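Local coordinates for putative dehydrogenase (Amycolatopsis orientalis, PDB 5A9T) that catalyses the stereoselective NADPH-dependent reduction of imines to amines, at the interface of chains A and B. Residues are numbered along the deposited sequence; one frame, centred on the assembly and turned at random. Chains: chain A/B, Putative dehydrogenase.

Contact 1: the interface of chains A and B. Residues chain A 183, 258, 260-261; chain B 268, 271, 289.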
loop_
_atom_site.group_PDB
_atom_site.type_symbol
_atom_site.label_atom_id
_atom_site.label_comp_id
_atom_site.label_asym_id
_atom_site.label_seq_id
_atom_site.Cartn_x
_atom_site.Cartn_y
_atom_site.Cartn_z
ATOM N N ASN A 183 -6.165 -5.239 0.474
ATOM C CA ASN A 183 -6.205 -6.626 0.948
ATOM C C ASN A 183 -5.077 -6.868 1.960
ATOM O O ASN A 183 -5.253 -7.614 2.919
ATOM C CB ASN A 183 -6.198 -7.595 -0.238
ATOM C CG ASN A 183 -7.469 -7.554 -1.050
ATOM O OD1 ASN A 183 -7.395 -7.999 -2.240
ATOM N ND2 ASN A 183 -8.454 -6.998 -0.574
ATOM N N ASP A 258 -6.831 -16.696 8.447
ATOM C CA ASP A 258 -6.812 -17.282 7.138
ATOM C C ASP A 258 -5.480 -16.993 6.454
ATOM O O ASP A 258 -4.915 -15.933 6.599
ATOM C CB ASP A 258 -7.984 -16.799 6.335
ATOM C CG ASP A 258 -8.063 -17.429 4.975
ATOM O OD1 ASP A 258 -8.589 -18.571 5.043
ATOM O OD2 ASP A 258 -7.657 -16.886 3.927
ATOM N N GLU A 260 -4.945 -17.301 2.920
ATOM C CA GLU A 260 -5.028 -17.180 1.478
ATOM C C GLU A 260 -4.112 -16.071 0.969
ATOM O O GLU A 260 -3.395 -16.291 0.031
ATOM C CB GLU A 260 -6.419 -16.942 0.936
ATOM C CG GLU A 260 -6.481 -17.154 -0.593
ATOM C CD GLU A 260 -7.886 -16.978 -1.213
ATOM O OE1 GLU A 260 -8.921 -17.028 -0.498
ATOM O OE2 GLU A 260 -7.954 -16.773 -2.464
ATOM N N ILE A 261 -4.125 -14.910 1.637
ATOM C CA ILE A 261 -3.332 -13.766 1.127
ATOM C C ILE A 261 -1.800 -14.120 1.076
ATOM O O ILE A 261 -1.188 -14.036 0.029
ATOM C CB ILE A 261 -3.657 -12.475 1.916
ATOM C CG1 ILE A 261 -5.052 -11.991 1.617
ATOM C CG2 ILE A 261 -2.600 -11.389 1.624
ATOM C CD1 ILE A 261 -5.308 -11.610 0.252
ATOM N N LEU B 268 -10.804 -13.492 -4.198
ATOM C CA LEU B 268 -11.087 -13.213 -2.817
ATOM C C LEU B 268 -12.510 -12.687 -2.706
ATOM O O LEU B 268 -13.199 -13.104 -1.719
ATOM C CB LEU B 268 -10.216 -12.204 -2.043
ATOM C CG LEU B 268 -8.720 -12.598 -1.927
ATOM C CD1 LEU B 268 -7.768 -11.413 -1.652
ATOM C CD2 LEU B 268 -8.564 -13.693 -0.847
ATOM N N ARG B 271 -15.275 -15.462 -3.230
ATOM C CA ARG B 271 -15.418 -16.236 -1.955
ATOM C C ARG B 271 -16.401 -15.526 -0.999
ATOM O O ARG B 271 -17.287 -16.107 -0.349
ATOM C CB ARG B 271 -14.035 -16.425 -1.285
ATOM C CG ARG B 271 -13.837 -17.407 -0.123
ATOM C CD ARG B 271 -12.333 -17.440 0.227
ATOM N NE ARG B 271 -12.186 -17.807 1.628
ATOM C CZ ARG B 271 -11.115 -17.567 2.410
ATOM N NH1 ARG B 271 -9.957 -16.924 1.984
ATOM N NH2 ARG B 271 -11.207 -17.979 3.662
ATOM N N TRP B 289 -11.468 -13.886 7.023
ATOM C CA TRP B 289 -10.049 -14.152 7.428
ATOM C C TRP B 289 -9.799 -14.145 8.896
ATOM O O TRP B 289 -8.730 -14.596 9.332
ATOM C CB TRP B 289 -9.116 -13.135 6.750
ATOM C CG TRP B 289 -9.266 -13.010 5.277
ATOM C CD1 TRP B 289 -9.801 -13.958 4.439
ATOM C CD2 TRP B 289 -8.894 -11.934 4.459
ATOM N NE1 TRP B 289 -9.773 -13.501 3.147
ATOM C CE2 TRP B 289 -9.249 -12.249 3.108
ATOM C CE3 TRP B 289 -8.306 -10.683 4.695
ATOM C CZ2 TRP B 289 -9.079 -11.335 2.063
ATOM C CZ3 TRP B 289 -8.086 -9.851 3.677
ATOM C CH2 TRP B 289 -8.497 -10.106 2.372
#

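Contact 2: the interface of chains A and B. Residues chain A 265, 268, 282-283, 285, 289; chain B 179, 182-183, 186, 261.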
loop_
_atom_site.group_PDB
_atom_site.type_symbol
_atom_site.label_atom_id
_atom_site.label_comp_id
_atom_site.label_asym_id
_atom_site.label_seq_id
_atom_site.Cartn_x
_atom_site.Cartn_y
_atom_site.Cartn_z
ATOM N N ASN A 265 0.609 -14.856 -2.241
ATOM C CA ASN A 265 1.866 -14.088 -2.413
ATOM C C ASN A 265 3.033 -15.023 -2.499
ATOM O O ASN A 265 3.899 -14.735 -3.381
ATOM C CB ASN A 265 2.010 -13.122 -1.254
ATOM C CG ASN A 265 1.089 -11.938 -1.360
ATOM O OD1 ASN A 265 0.663 -11.522 -2.466
ATOM N ND2 ASN A 265 0.785 -11.303 -0.236
ATOM N N LEU A 268 3.154 -16.389 -6.152
ATOM C CA LEU A 268 3.733 -15.512 -7.133
ATOM C C LEU A 268 5.242 -15.701 -7.127
ATOM O O LEU A 268 5.823 -15.708 -8.261
ATOM C CB LEU A 268 3.509 -13.991 -7.031
ATOM C CG LEU A 268 2.026 -13.547 -7.129
ATOM C CD1 LEU A 268 1.732 -12.161 -6.514
ATOM C CD2 LEU A 268 1.576 -13.601 -8.607
ATOM N N TYR A 282 13.689 -9.214 -5.144
ATOM C CA TYR A 282 12.245 -9.435 -5.061
ATOM C C TYR A 282 11.558 -8.859 -6.269
ATOM O O TYR A 282 10.647 -9.398 -6.847
ATOM C CB TYR A 282 11.731 -8.761 -3.785
ATOM C CG TYR A 282 10.241 -9.002 -3.636
ATOM C CD1 TYR A 282 9.285 -8.192 -4.232
ATOM C CD2 TYR A 282 9.783 -10.050 -2.844
ATOM C CE1 TYR A 282 7.947 -8.463 -4.158
ATOM C CE2 TYR A 282 8.459 -10.305 -2.731
ATOM C CZ TYR A 282 7.511 -9.564 -3.437
ATOM O OH TYR A 282 6.178 -9.868 -3.283
ATOM N N TYR A 283 11.993 -7.646 -6.653
ATOM C CA TYR A 283 11.315 -6.805 -7.660
ATOM C C TYR A 283 11.349 -7.387 -9.044
ATOM O O TYR A 283 10.542 -7.043 -9.872
ATOM C CB TYR A 283 11.912 -5.378 -7.606
ATOM C CG TYR A 283 11.938 -4.866 -6.222
ATOM C CD1 TYR A 283 10.759 -4.469 -5.561
ATOM C CD2 TYR A 283 13.100 -4.900 -5.445
ATOM C CE1 TYR A 283 10.777 -4.126 -4.225
ATOM C CE2 TYR A 283 13.084 -4.539 -4.088
ATOM C CZ TYR A 283 11.937 -4.173 -3.503
ATOM O OH TYR A 283 11.913 -3.795 -2.201
ATOM N N VAL A 285 10.160 -10.068 -9.844
ATOM C CA VAL A 285 8.818 -10.713 -10.058
ATOM C C VAL A 285 8.015 -9.977 -11.082
ATOM O O VAL A 285 7.251 -10.563 -11.826
ATOM C CB VAL A 285 8.123 -10.895 -8.719
ATOM C CG1 VAL A 285 7.585 -9.583 -8.190
ATOM C CG2 VAL A 285 7.002 -11.890 -8.849
ATOM N N TRP A 289 5.253 -10.389 -15.432
ATOM C CA TRP A 289 3.936 -9.723 -15.698
ATOM C C TRP A 289 3.937 -8.751 -16.827
ATOM O O TRP A 289 2.857 -8.345 -17.278
ATOM C CB TRP A 289 3.444 -9.017 -14.423
ATOM C CG TRP A 289 3.411 -9.856 -13.198
ATOM C CD1 TRP A 289 3.353 -11.229 -13.163
ATOM C CD2 TRP A 289 3.423 -9.434 -11.861
ATOM N NE1 TRP A 289 3.331 -11.658 -11.861
ATOM C CE2 TRP A 289 3.401 -10.594 -11.020
ATOM C CE3 TRP A 289 3.476 -8.183 -11.230
ATOM C CZ2 TRP A 289 3.488 -10.503 -9.627
ATOM C CZ3 TRP A 289 3.487 -8.111 -9.899
ATOM C CH2 TRP A 289 3.547 -9.226 -9.069
ATOM N N TYR B 179 3.994 -7.196 1.496
ATOM C CA TYR B 179 4.100 -8.069 0.298
ATOM C C TYR B 179 2.952 -7.786 -0.658
ATOM O O TYR B 179 3.116 -7.606 -1.881
ATOM C CB TYR B 179 4.145 -9.565 0.632
ATOM C CG TYR B 179 5.470 -10.039 1.144
ATOM C CD1 TYR B 179 6.551 -10.092 0.251
ATOM C CD2 TYR B 179 5.683 -10.347 2.487
ATOM C CE1 TYR B 179 7.798 -10.473 0.695
ATOM C CE2 TYR B 179 6.906 -10.686 2.949
ATOM C CZ TYR B 179 7.969 -10.726 2.043
ATOM O OH TYR B 179 9.227 -11.075 2.566
ATOM N N MET B 182 3.358 -4.185 -2.267
ATOM C CA MET B 182 4.413 -4.154 -3.211
ATOM C C MET B 182 3.982 -4.859 -4.492
ATOM O O MET B 182 4.261 -4.363 -5.551
ATOM C CB MET B 182 5.693 -4.842 -2.703
ATOM C CG MET B 182 6.867 -4.747 -3.584
ATOM S SD MET B 182 7.364 -2.991 -3.754
ATOM C CE MET B 182 7.372 -2.627 -2.221
ATOM N N ASN B 183 3.291 -5.985 -4.362
ATOM C CA ASN B 183 2.799 -6.678 -5.557
ATOM C C ASN B 183 1.842 -5.766 -6.337
ATOM O O ASN B 183 1.820 -5.794 -7.564
ATOM C CB ASN B 183 2.197 -8.034 -5.176
ATOM C CG ASN B 183 3.224 -9.029 -4.694
ATOM O OD1 ASN B 183 2.788 -9.998 -3.994
ATOM N ND2 ASN B 183 4.411 -8.795 -4.896
ATOM N N LEU B 186 3.804 -3.257 -8.198
ATOM C CA LEU B 186 4.514 -3.822 -9.348
ATOM C C LEU B 186 3.561 -4.195 -10.461
ATOM O O LEU B 186 3.889 -4.001 -11.638
ATOM C CB LEU B 186 5.306 -5.084 -8.886
ATOM C CG LEU B 186 6.465 -4.731 -7.992
ATOM C CD1 LEU B 186 7.065 -6.007 -7.412
ATOM C CD2 LEU B 186 7.562 -3.881 -8.592
ATOM N N ILE B 261 -2.526 -11.068 -10.636
ATOM C CA ILE B 261 -2.814 -10.238 -9.441
ATOM C C ILE B 261 -4.336 -9.849 -9.378
ATOM O O ILE B 261 -5.001 -10.139 -8.403
ATOM C CB ILE B 261 -1.849 -9.030 -9.365
ATOM C CG1 ILE B 261 -0.444 -9.476 -9.053
ATOM C CG2 ILE B 261 -2.364 -7.998 -8.340
ATOM C CD1 ILE B 261 -0.255 -10.122 -7.779
HETATM O O HOH W 1 4.598 -12.087 -2.883
#

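Contact 3: the interface of chains A and B. Residues chain A 192, 197, 202, 205-206; chain B 160, 170, 173-174.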
loop_
_atom_site.group_PDB
_atom_site.type_symbol
_atom_site.label_atom_id
_atom_site.label_comp_id
_atom_site.label_asym_id
_atom_site.label_seq_id
_atom_site.Cartn_x
_atom_site.Cartn_y
_atom_site.Cartn_z
ATOM N N VAL A 192 -3.492 -8.739 13.604
ATOM C CA VAL A 192 -3.419 -8.077 14.970
ATOM C C VAL A 192 -4.747 -8.187 15.687
ATOM O O VAL A 192 -4.811 -8.232 16.920
ATOM C CB VAL A 192 -2.867 -6.641 14.931
ATOM C CG1 VAL A 192 -1.502 -6.649 14.341
ATOM C CG2 VAL A 192 -3.809 -5.669 14.147
ATOM N N VAL A 197 -6.461 -6.327 18.881
ATOM C CA VAL A 197 -6.121 -4.983 18.468
ATOM C C VAL A 197 -7.118 -4.479 17.471
ATOM O O VAL A 197 -7.286 -5.061 16.393
ATOM C CB VAL A 197 -4.705 -4.922 17.831
ATOM C CG1 VAL A 197 -4.410 -3.506 17.339
ATOM C CG2 VAL A 197 -3.612 -5.491 18.787
ATOM N N PHE A 202 -4.689 -0.029 15.003
ATOM C CA PHE A 202 -3.610 -0.624 14.158
ATOM C C PHE A 202 -3.230 0.463 13.093
ATOM O O PHE A 202 -2.039 0.621 12.722
ATOM C CB PHE A 202 -4.056 -1.871 13.489
ATOM C CG PHE A 202 -3.067 -2.520 12.585
ATOM C CD1 PHE A 202 -1.768 -2.823 13.023
ATOM C CD2 PHE A 202 -3.384 -2.816 11.291
ATOM C CE1 PHE A 202 -0.876 -3.443 12.161
ATOM C CE2 PHE A 202 -2.458 -3.440 10.436
ATOM C CZ PHE A 202 -1.211 -3.719 10.890
ATOM N N LEU A 205 0.032 2.851 13.487
ATOM C CA LEU A 205 1.304 2.421 13.032
ATOM C C LEU A 205 1.272 1.984 11.532
ATOM O O LEU A 205 2.164 2.325 10.779
ATOM C CB LEU A 205 1.844 1.293 13.887
ATOM C CG LEU A 205 2.386 1.786 15.228
ATOM C CD1 LEU A 205 2.607 0.612 16.118
ATOM C CD2 LEU A 205 3.692 2.488 15.081
ATOM N N ALA A 206 0.221 1.362 11.077
ATOM C CA ALA A 206 0.226 0.784 9.741
ATOM C C ALA A 206 0.105 1.862 8.642
ATOM O O ALA A 206 0.746 1.693 7.596
ATOM C CB ALA A 206 -0.872 -0.270 9.607
ATOM N N LEU B 160 4.158 -1.570 22.548
ATOM C CA LEU B 160 2.820 -1.933 22.007
ATOM C C LEU B 160 1.903 -2.342 23.084
ATOM O O LEU B 160 0.695 -2.219 22.937
ATOM C CB LEU B 160 2.916 -3.043 21.025
ATOM C CG LEU B 160 3.771 -2.732 19.785
ATOM C CD1 LEU B 160 4.006 -4.000 19.041
ATOM C CD2 LEU B 160 3.141 -1.659 18.921
ATOM N N TYR B 170 2.789 -7.878 15.302
ATOM C CA TYR B 170 2.759 -6.681 14.472
ATOM C C TYR B 170 3.683 -6.762 13.334
ATOM O O TYR B 170 3.403 -6.358 12.175
ATOM C CB TYR B 170 3.088 -5.430 15.319
ATOM C CG TYR B 170 1.919 -4.602 15.823
ATOM C CD1 TYR B 170 1.120 -5.015 16.850
ATOM C CD2 TYR B 170 1.672 -3.413 15.195
ATOM C CE1 TYR B 170 0.043 -4.088 17.281
ATOM C CE2 TYR B 170 0.660 -2.582 15.584
ATOM C CZ TYR B 170 -0.074 -2.934 16.613
ATOM O OH TYR B 170 -1.125 -1.913 16.806
ATOM N N ALA B 173 2.243 -8.959 10.740
ATOM C CA ALA B 173 1.131 -8.265 10.099
ATOM C C ALA B 173 1.630 -7.218 9.091
ATOM O O ALA B 173 1.170 -7.171 7.906
ATOM C CB ALA B 173 0.255 -7.688 11.124
ATOM N N LEU B 174 2.595 -6.387 9.507
ATOM C CA LEU B 174 3.063 -5.333 8.633
ATOM C C LEU B 174 3.780 -5.934 7.410
ATOM O O LEU B 174 3.664 -5.389 6.305
ATOM C CB LEU B 174 3.930 -4.344 9.421
ATOM C CG LEU B 174 3.208 -3.517 10.506
ATOM C CD1 LEU B 174 4.174 -2.864 11.462
ATOM C CD2 LEU B 174 2.220 -2.485 9.855
#

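Contact 4: the interface of chains A and B. Residues chain A 190, 256-258; chain B 288-290.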
loop_
_atom_site.group_PDB
_atom_site.type_symbol
_atom_site.label_atom_id
_atom_site.label_comp_id
_atom_site.label_asym_id
_atom_site.label_seq_id
_atom_site.Cartn_x
_atom_site.Cartn_y
_atom_site.Cartn_z
ATOM N N ALA A 190 -6.589 -8.349 10.343
ATOM C CA ALA A 190 -7.052 -9.632 10.896
ATOM C C ALA A 190 -5.998 -10.263 11.804
ATOM O O ALA A 190 -6.388 -10.819 12.856
ATOM C CB ALA A 190 -7.457 -10.519 9.767
ATOM N N GLY A 256 -4.924 -18.541 14.077
ATOM C CA GLY A 256 -6.284 -18.849 13.616
ATOM C C GLY A 256 -6.781 -17.899 12.563
ATOM O O GLY A 256 -7.999 -17.665 12.434
ATOM N N VAL A 257 -5.858 -17.320 11.773
ATOM C CA VAL A 257 -6.193 -16.396 10.751
ATOM C C VAL A 257 -5.989 -16.995 9.380
ATOM O O VAL A 257 -5.020 -17.762 9.177
ATOM C CB VAL A 257 -5.324 -15.093 10.939
ATOM C CG1 VAL A 257 -5.405 -14.159 9.738
ATOM C CG2 VAL A 257 -5.706 -14.423 12.242
ATOM N N ASP A 258 -6.831 -16.696 8.447
ATOM C CA ASP A 258 -6.812 -17.282 7.138
ATOM C C ASP A 258 -5.480 -16.993 6.454
ATOM O O ASP A 258 -4.915 -15.933 6.599
ATOM C CB ASP A 258 -7.984 -16.799 6.335
ATOM C CG ASP A 258 -8.063 -17.429 4.975
ATOM O OD1 ASP A 258 -8.589 -18.571 5.043
ATOM O OD2 ASP A 258 -7.657 -16.886 3.927
ATOM N N LEU B 288 -14.028 -13.216 6.424
ATOM C CA LEU B 288 -13.593 -14.571 5.968
ATOM C C LEU B 288 -12.229 -14.890 6.553
ATOM O O LEU B 288 -11.813 -16.054 6.440
ATOM C CB LEU B 288 -13.437 -14.555 4.450
ATOM C CG LEU B 288 -14.579 -14.296 3.495
ATOM C CD1 LEU B 288 -14.035 -13.853 2.125
ATOM C CD2 LEU B 288 -15.418 -15.556 3.428
ATOM N N TRP B 289 -11.468 -13.886 7.023
ATOM C CA TRP B 289 -10.049 -14.152 7.428
ATOM C C TRP B 289 -9.799 -14.145 8.896
ATOM O O TRP B 289 -8.730 -14.596 9.332
ATOM C CB TRP B 289 -9.116 -13.135 6.750
ATOM C CG TRP B 289 -9.266 -13.010 5.277
ATOM C CD1 TRP B 289 -9.801 -13.958 4.439
ATOM C CD2 TRP B 289 -8.894 -11.934 4.459
ATOM N NE1 TRP B 289 -9.773 -13.501 3.147
ATOM C CE2 TRP B 289 -9.249 -12.249 3.108
ATOM C CE3 TRP B 289 -8.306 -10.683 4.695
ATOM C CZ2 TRP B 289 -9.079 -11.335 2.063
ATOM C CZ3 TRP B 289 -8.086 -9.851 3.677
ATOM C CH2 TRP B 289 -8.497 -10.106 2.372
ATOM N N ARG B 290 -10.686 -13.538 9.692
ATOM C CA ARG B 290 -10.451 -13.377 11.112
ATOM C C ARG B 290 -10.326 -14.726 11.777
ATOM O O ARG B 290 -9.542 -14.746 12.810
ATOM C CB ARG B 290 -11.593 -12.583 11.786
ATOM C CG ARG B 290 -11.676 -11.190 11.396
ATOM C CD ARG B 290 -12.759 -10.488 12.192
ATOM N NE ARG B 290 -13.111 -9.140 11.811
ATOM C CZ ARG B 290 -12.326 -8.088 12.105
ATOM N NH1 ARG B 290 -11.115 -8.282 12.682
ATOM N NH2 ARG B 290 -12.756 -6.884 11.751
ATOM O OXT ARG B 290 -10.809 -15.806 11.386
#

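Contact 1: the interface of chains A and B
B:Arg271 and A:Asp258 reach toward each other tip to tip across this part of the dimer interface, guanidinium and carboxylate planes 47° apart. CG of A:Asp258 is anti to its backbone N (chi1 -177°), which directs the carboxylate at the arginine. NH1 of B:Arg271 gives a nearly straight bond to A:Asp258 OD2, 3.0 Å away, in the plane of the guanidinium but from above that of the carboxylate; the NH2 bond to OD1 is weak. From the opposite face, the backbone N of A:Glu260 reaches the same OD2 at 2.9 Å, so that the A:Asp258 carboxylate caps the start of helix 260-274. NH1 also meets A:Glu260 OE1 at 2.7 Å, using its anti lone pair; the two side chains slide past each other in opposite directions, and the bond is bent, with OE1 tilted 25° from the guanidinium plane. The salt bridges share one nitrogen, which probably offsets both negative charges. B:Leu268 also runs antiparallel to A:Glu260, CD2 3.4 Å from the carboxyl carbon CD. A:Ile261 CG1 lies over one face of the B:Trp289 indole, toward its rim. B:Trp289 O accepts the backbone N of A:Asp258 at 3.0 Å. Together these contacts join helix 260-274 and the loop before it in one subunit to helix 260-274 and the C-terminal end of the other.

Contact 2: the interface of chains A and B
A:Tyr282 meets B:Asn183 where helical C-terminal domains of two imine reductase subunits, of the HIBADH-related family, pack together. The polar contacts centre on the phenol oxygen. B:Asn183 ND2 donates to A:Tyr282 OH at 2.6 Å, lying at the edge of the tyrosine ring and in its plane, the hydroxyl being tilted 21° from the amide plane; the side chains cross at about a right angle. A water bridges the same pair, 2.8 Å from A:Tyr282 OH and 3.0 Å from B:Asn183 OD1, and also bonds the backbone O of A:Asn265. A:Asn265 OD1 and B:Asn183 OD1, two oxygens that can only accept, are modelled 3.0 Å apart, so the orientation of at least one amide, more likely that of A:Asn265, is doubtful.

Aromatic and sulfur contacts flank this network. CE2 of A:Tyr282 lies at the edge of the B:Tyr179 ring, 3.5 Å from CE1. B:Met182 leaves with CG anti to its backbone N (chi1 -175°) and then bends, bringing SD to the ring edge of A:Tyr283, 3.6 Å from CE1. Both A:Tyr282 and A:Tyr283 line the amine pocket.

Apolar packing adds B:Leu186, its CB 3.7 Å from A:Trp289 CZ3 and its CD1 against A:Val285 CG1. Within chain A, A:Val285 O covers one face of the indole.

Contact 3: the interface of chains A and B
A:Phe202 and B:Tyr170 are brought together by two different first torsions: CG of A:Phe202 is anti to its backbone N (chi1 178°), while B:Tyr170 has chi1 at -98°, well away from a staggered value. The side chains slide past each other in opposite directions and the rings meet edge to face, planes 65° apart. A:Phe202 turns its CD1-CE1 edge to the tyrosine, CD1 3.5 Å from B:Tyr170 CE2. Each ring is also held between aliphatic groups. Over the centre of one face of B:Tyr170 lies CD2 of B:Leu160, from its own chain; on the opposite face, toward the rim, CG1 of A:Val192 stands 4.0 Å above the plane. A:Phe202 in turn has A:Val192 CG2 3.5 Å above one face and A:Ala206 CB 3.6 Å above the other, which should limit tilting of the ring. A:Leu205 crosses B:Tyr170 at about a right angle, and its CD1 also touches B:Leu160 CD2 at 3.6 Å. CD2 of B:Leu174 meets A:Phe202 CZ at 3.8 Å. No polar bond crosses the patch. Apolar packing thus seats the start of B helix 166-193 against A helix 199-228, supporting the intertwined dimer typical of imine reductases.

Contact 4: the interface of chains A and B
A:Val257 packs its branched side chain against B:Trp289 and B:Arg290, the C-terminal end of chain B. Followed outward, CB lies 3.8 Å from B:Trp289 O. At the first branch, CG1 is anti to the backbone N (chi1 168°), and this torsion brings the methyl closer to the same oxygen, at 3.4 Å. The second branch, CG2, is anti to the carbonyl carbon and meets B:Arg290 O at 3.9 Å. One methyl thus touches the tryptophan carbonyl oxygen, the other an oxygen of the terminal carboxylate. B:Trp289 O is bonded by the backbone N of A:Asp258, so the valine methyl sits beside that bond and probably helps to screen it from water. A:Ala190, on helix 166-193, adds a second small apolar group, CB 4.3 Å from B:Trp289 O. Next to the valine in sequence, A:Gly256 O faces the terminal carboxylate, 3.3 Å from B:Arg290 O and 3.5 Å from B:Arg290 OXT. All three atoms are taken as acceptors, so the pairs are no hydrogen bonds. A:Gly256 and B:Arg290 are residues at which calcium has been seen bound to this protein, and a cation there would probably offset the repulsion between them. The site secures the C-terminal tail of one subunit on the loop of the other that leads into helix 260-274.

Contact 1 and contact 4 are neighbours, their C-alpha centres about 8 Å apart, and share A:Asp258 and B:Trp289, so the ionic cluster and the anchored C-terminus form one continuous patch. Contact 3 lies about 15 Å from contact 4 and 18 Å from contact 1, and contact 2 about 22 Å from contacts 3 and 4. Contacts 1 and 2, about 17 Å apart, involve helices 166-193 and 260-274 with the chains exchanged. Helix 166-193 contributes to all four contacts. The two-fold axis repeats each contact, so the interface is extended; since tyrosines of contact 2 line the amine pocket, dimer assembly may help to shape it.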